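Local coordinates for alkaline phosphatase D (Bacillus subtilis, PDB 2YEQ), which hydrolyses phosphate esters, working as a phosphodiesterase and alkaline phosphatase with iron and calcium in its active site, at residues L233-A236 / A237-A241; S252-G256 / P257-L261. All blocks are in the same frame, centred on the assembly; numbering follows the deposited sequence.

Interaction 1 is about two and a half turns of helix 228-245, and interaction 2 is the loop turn that follows it and folds back against it on the way to strand 263-267; their centres lie about 9 Å apart. Both are partly buried, but differently. In 233-241 a regular backbone ladder carries two long side chains, Arg235 and Tyr239, into the protein. In 252-261 two backbone bonds, two waters and a serine hydroxyl close a turn whose tip, Asn255 to Asp258, is largely exposed while Ser252 and Met259 are buried. The two meet directly: Arg235 NH2 lies 2.8 Å from Pro257 O, a probable hydrogen bond, and forms a longer, weak ion pair with Asp258.

Interaction 1 (L233-A236 / A237-A241); sequences LRRA and AAYQA. With EDO (1,2-ethanediol), chain B.
Arg235 lays its aliphatic arm across one face of the Tyr239 ring, a full helical turn further on. The closest approach to the centre of the ring is made by CG of Arg235, 3.6 Å from the Tyr239 centroid and 17° off the normal, a CH-pi contact shifted towards the hydroxyl end, where CD follows. Because CG stands anti to the backbone N (chi1 -160°), the arginine chain leaves the helix in the direction of Tyr239; a bend at chi3 then carries NE to 3.4 Å from Tyr239 CE2. The guanidinium and ring planes are within 19° of each other, yet they do not stack squarely: it is Tyr239 OH that sits over a face of the guanidinium. The charged end goes on to Pro257 O, Asn219 OD1 and Gln280 O, and the phenol oxygen bonds to Tyr217, while Trp208 stacks with the ring. A leucine in place of Tyr239 would probably leave the Arg235 arm without its flat support, Tyr217 without its hydroxyl mate and Trp208 without its stacking partner.

Beneath these side chains the backbone runs in regular steps. Tyr239 N donates to Arg235 O at 2.9 Å, and Gln240 N to Ala236 O at 3.1 Å. Ala236 and Ala237 bring only methyl groups, that of Ala237 lying 3.6 Å (CB) from Arg234 O. Gln240 OE1 takes a 2.7 Å hydrogen bond from O2 of an ethanediol, probably picked up from the crystallisation liquor. Taken together, this is i to i+4 pairing on an alpha helix, with an arginine arm packed over an aromatic ring.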
loop_
_atom_site.group_PDB
_atom_site.type_symbol
_atom_site.label_atom_id
_atom_site.label_comp_id
_atom_site.label_asym_id
_atom_site.label_seq_id
_atom_site.Cartn_x
_atom_site.Cartn_y
_atom_site.Cartn_z
ATOM N N LEU A 233 6.677 -20.441 8.917
ATOM C CA LEU A 233 5.310 -20.881 9.132
ATOM C C LEU A 233 4.393 -19.663 9.256
ATOM O O LEU A 233 3.301 -19.634 8.721
ATOM C CB LEU A 233 5.235 -21.740 10.391
ATOM C CG LEU A 233 5.925 -23.106 10.269
ATOM C CD1 LEU A 233 5.990 -23.766 11.657
ATOM C CD2 LEU A 233 5.160 -23.956 9.263
ATOM N N ARG A 234 4.869 -18.657 9.960
ATOM C CA ARG A 234 4.122 -17.427 10.109
ATOM C C ARG A 234 3.881 -16.709 8.762
ATOM O O ARG A 234 2.783 -16.225 8.491
ATOM C CB ARG A 234 4.862 -16.535 11.067
ATOM C CG ARG A 234 4.066 -15.437 11.598
ATOM C CD ARG A 234 4.855 -14.684 12.578
ATOM N NE ARG A 234 4.091 -13.565 13.072
ATOM C CZ ARG A 234 4.493 -12.715 13.991
ATOM N NH1 ARG A 234 5.675 -12.845 14.584
ATOM N NH2 ARG A 234 3.686 -11.730 14.341
ATOM N N ARG A 235 4.892 -16.690 7.897
ATOM C CA ARG A 235 4.743 -16.080 6.593
ATOM C C ARG A 235 3.734 -16.818 5.726
ATOM O O ARG A 235 2.943 -16.182 5.019
ATOM C CB ARG A 235 6.088 -15.962 5.856
ATOM C CG ARG A 235 6.062 -14.929 4.741
ATOM C CD ARG A 235 7.425 -14.739 4.097
ATOM N NE ARG A 235 7.629 -15.585 2.923
ATOM C CZ ARG A 235 8.665 -15.472 2.096
ATOM N NH1 ARG A 235 9.605 -14.581 2.353
ATOM N NH2 ARG A 235 8.774 -16.255 1.040
ATOM N N ALA A 236 3.728 -18.141 5.782
ATOM C CA ALA A 236 2.730 -18.922 5.080
ATOM C C ALA A 236 1.291 -18.596 5.543
ATOM O O ALA A 236 0.397 -18.458 4.713
ATOM C CB ALA A 236 3.020 -20.462 5.203
ATOM N N ALA A 237 1.088 -18.491 6.846
ATOM C CA ALA A 237 -0.211 -18.130 7.423
ATOM C C ALA A 237 -0.641 -16.710 6.991
ATOM O O ALA A 237 -1.778 -16.508 6.570
ATOM C CB ALA A 237 -0.156 -18.215 8.921
ATOM N N ALA A 238 0.279 -15.753 7.113
ATOM C CA ALA A 238 0.039 -14.350 6.751
ATOM C C ALA A 238 -0.271 -14.173 5.283
ATOM O O ALA A 238 -1.185 -13.434 4.919
ATOM C CB ALA A 238 1.245 -13.495 7.129
ATOM N N TYR A 239 0.505 -14.828 4.428
ATOM C CA TYR A 239 0.279 -14.737 2.991
ATOM C C TYR A 239 -1.058 -15.340 2.566
ATOM O O TYR A 239 -1.744 -14.769 1.692
ATOM C CB TYR A 239 1.426 -15.372 2.199
ATOM C CG TYR A 239 2.723 -14.573 2.111
ATOM C CD1 TYR A 239 2.896 -13.375 2.780
ATOM C CD2 TYR A 239 3.769 -15.027 1.319
ATOM C CE1 TYR A 239 4.100 -12.639 2.666
ATOM C CE2 TYR A 239 4.953 -14.315 1.189
ATOM C CZ TYR A 239 5.122 -13.137 1.872
ATOM O OH TYR A 239 6.301 -12.420 1.756
ATOM N N GLN A 240 -1.426 -16.486 3.155
ATOM C CA GLN A 240 -2.723 -17.106 2.874
ATOM C C GLN A 240 -3.872 -16.160 3.290
ATOM O O GLN A 240 -4.797 -15.943 2.513
ATOM C CB GLN A 240 -2.900 -18.472 3.575
ATOM C CG GLN A 240 -4.243 -19.137 3.175
ATOM C CD GLN A 240 -4.379 -20.615 3.570
ATOM O OE1 GLN A 240 -3.396 -21.372 3.633
ATOM N NE2 GLN A 240 -5.621 -21.043 3.779
ATOM N N ALA A 241 -3.804 -15.616 4.495
ATOM C CA ALA A 241 -4.845 -14.700 5.002
ATOM C C ALA A 241 -4.955 -13.448 4.132
ATOM O O ALA A 241 -6.065 -12.931 3.913
ATOM C CB ALA A 241 -4.585 -14.298 6.420
HETATM C C1 EDO B . -0.281 -23.379 0.885
HETATM O O1 EDO B . -0.642 -24.583 0.214
HETATM C C2 EDO B . -1.439 -22.830 1.717
HETATM O O2 EDO B . -1.404 -21.403 1.749
#

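Interaction 2 (S252-G256 / P257-L261). With PE5 (3,6,9,12,15,18,21,24-octaoxahexacosan-1-ol), chain V; EDO (1,2-ethanediol), chain C.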
loop_
_atom_site.group_PDB
_atom_site.type_symbol
_atom_site.label_atom_id
_atom_site.label_comp_id
_atom_site.label_asym_id
_atom_site.label_seq_id
_atom_site.Cartn_x
_atom_site.Cartn_y
_atom_site.Cartn_z
ATOM N N SER A 252 -1.825 -15.332 -8.086
ATOM C CA SER A 252 -1.360 -14.917 -6.776
ATOM C C SER A 252 -1.740 -15.889 -5.641
ATOM O O SER A 252 -1.454 -15.594 -4.499
ATOM C CB SER A 252 -1.857 -13.484 -6.429
ATOM O OG SER A 252 -1.230 -12.481 -7.217
ATOM N N LEU A 253 -2.363 -17.034 -5.924
ATOM C CA LEU A 253 -2.642 -18.029 -4.862
ATOM C C LEU A 253 -1.313 -18.472 -4.224
ATOM O O LEU A 253 -0.386 -18.819 -4.939
ATOM C CB LEU A 253 -3.375 -19.255 -5.440
ATOM C CG LEU A 253 -3.869 -20.354 -4.478
ATOM C CD1 LEU A 253 -5.043 -19.831 -3.655
ATOM C CD2 LEU A 253 -4.271 -21.649 -5.230
ATOM N N PRO A 254 -1.186 -18.443 -2.901
ATOM C CA PRO A 254 0.098 -18.796 -2.314
ATOM C C PRO A 254 0.334 -20.298 -2.315
ATOM O O PRO A 254 -0.603 -21.076 -2.468
ATOM C CB PRO A 254 0.010 -18.252 -0.883
ATOM C CG PRO A 254 -1.434 -18.184 -0.595
ATOM C CD PRO A 254 -2.108 -17.896 -1.902
ATOM N N ASN A 255 1.597 -20.680 -2.202
ATOM C CA ASN A 255 2.001 -22.068 -2.038
ATOM C C ASN A 255 3.004 -22.058 -0.906
ATOM O O ASN A 255 4.146 -21.636 -1.068
ATOM C CB ASN A 255 2.619 -22.613 -3.319
ATOM C CG ASN A 255 2.987 -24.091 -3.210
ATOM O OD1 ASN A 255 2.537 -24.787 -2.323
ATOM N ND2 ASN A 255 3.830 -24.550 -4.106
ATOM N N GLY A 256 2.542 -22.475 0.268
ATOM C CA GLY A 256 3.281 -22.333 1.495
ATOM C C GLY A 256 3.696 -20.887 1.719
ATOM O O GLY A 256 2.874 -19.960 1.619
ATOM N N PRO A 257 4.977 -20.681 1.987
ATOM C CA PRO A 257 5.466 -19.343 2.290
ATOM C C PRO A 257 5.723 -18.441 1.056
ATOM O O PRO A 257 6.222 -17.333 1.227
ATOM C CB PRO A 257 6.795 -19.638 2.982
ATOM C CG PRO A 257 7.306 -20.839 2.234
ATOM C CD PRO A 257 6.078 -21.680 2.007
ATOM N N ASP A 258 5.412 -18.920 -0.136
ATOM C CA ASP A 258 5.700 -18.219 -1.387
ATOM C C ASP A 258 4.426 -17.766 -2.080
ATOM O O ASP A 258 3.443 -18.508 -2.115
ATOM C CB ASP A 258 6.467 -19.129 -2.340
ATOM C CG ASP A 258 7.741 -19.677 -1.705
ATOM O OD1 ASP A 258 8.539 -18.887 -1.156
ATOM O OD2 ASP A 258 7.907 -20.903 -1.707
ATOM N N MET A 259 4.468 -16.565 -2.672
ATOM C CA MET A 259 3.273 -15.975 -3.280
ATOM C C MET A 259 3.635 -14.909 -4.326
ATOM O O MET A 259 4.365 -13.961 -4.026
ATOM C CB MET A 259 2.406 -15.376 -2.178
ATOM C CG MET A 259 1.103 -14.766 -2.657
ATOM S SD MET A 259 -0.036 -14.418 -1.293
ATOM C CE MET A 259 -1.094 -13.174 -2.079
ATOM N N GLN A 260 3.118 -15.072 -5.542
ATOM C CA GLN A 260 3.424 -14.136 -6.624
ATOM C C GLN A 260 2.562 -12.880 -6.455
ATOM O O GLN A 260 1.372 -12.912 -6.724
ATOM C CB GLN A 260 3.170 -14.775 -7.982
ATOM C CG GLN A 260 3.534 -13.891 -9.177
ATOM C CD GLN A 260 5.007 -13.516 -9.153
ATOM O OE1 GLN A 260 5.864 -14.384 -9.014
ATOM N NE2 GLN A 260 5.303 -12.241 -9.262
ATOM N N LEU A 261 3.163 -11.797 -5.980
ATOM C CA LEU A 261 2.446 -10.547 -5.830
ATOM C C LEU A 261 2.961 -9.467 -6.800
ATOM O O LEU A 261 2.172 -8.676 -7.310
ATOM C CB LEU A 261 2.506 -10.044 -4.409
ATOM C CG LEU A 261 1.478 -8.978 -4.009
ATOM C CD1 LEU A 261 0.014 -9.462 -4.232
ATOM C CD2 LEU A 261 1.679 -8.567 -2.585
HETATM C C50 PE5 V . 6.990 -14.101 -13.337
HETATM O O1 PE5 V . 5.889 -13.355 -12.816
HETATM C C1 PE5 V . 5.515 -12.223 -13.617
HETATM C C2 PE5 V . 4.458 -11.386 -12.893
HETATM O O2 PE5 V . 3.147 -11.853 -13.236
HETATM C C3 PE5 V . 2.115 -11.624 -12.262
HETATM C C4 PE5 V . 1.016 -12.666 -12.379
HETATM C C1 EDO C . -4.212 -23.376 -0.942
HETATM O O1 EDO C . -3.257 -22.324 -1.158
HETATM C C2 EDO C . -5.189 -23.032 0.183
HETATM O O2 EDO C . -5.308 -24.109 1.112
HETATM O O HOH W 1 1.345 -17.260 -6.315
HETATM O O HOH W 2 6.232 -23.014 -1.986
#
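A type II' beta turn joins Asn255 to Asp258 and folds the chain back on itself in a tight, hairpin-like reversal, 252-256 and 257-261 running almost exactly antiparallel. The two ends of the turn form a single antiparallel, hydrogen-bonded pair. Asn255 N gives a straight bond to Asp258 O at 2.9 Å, with the N-H...O angle at 171°. The return bond, Asp258 N to Asn255 O at 3.1 Å, reaches its acceptor from above the carbonyl plane. Gly256 and Pro257 occupy the corner. With phi at +54°, Gly256 has a conformation that side chains disfavour, and a beta carbon there would also run into Pro257 CD. The proline in turn fixes its own phi, and its ring rests on Val232 of helix 228-245.

Water ties the arms together twice. One molecule donates to both Asn255 O and Asp258 OD2, so the aspartate carboxylate is linked back to the opposite arm. The other donates to Leu253 O at 2.7 Å and accepts from Gln260 N, bridging backbones at a place where no direct bond joins them.

On the buried side, Pro254 and Met259 lie side by side, Pro254 CB 3.9 Å from Met259 SD. The extended Met259 chain, its CG anti to the backbone N (chi1 -178°), runs past Ser252 O, with Met259 CG only 3.3 Å from that oxygen, and packs on against Tyr239, Trp208 and Leu248. Further from the tip, the buried Ser252 hydroxyl closes the arms: Ser252 OG donates to Gln260 O at 2.7 Å, nearly along the C=O axis.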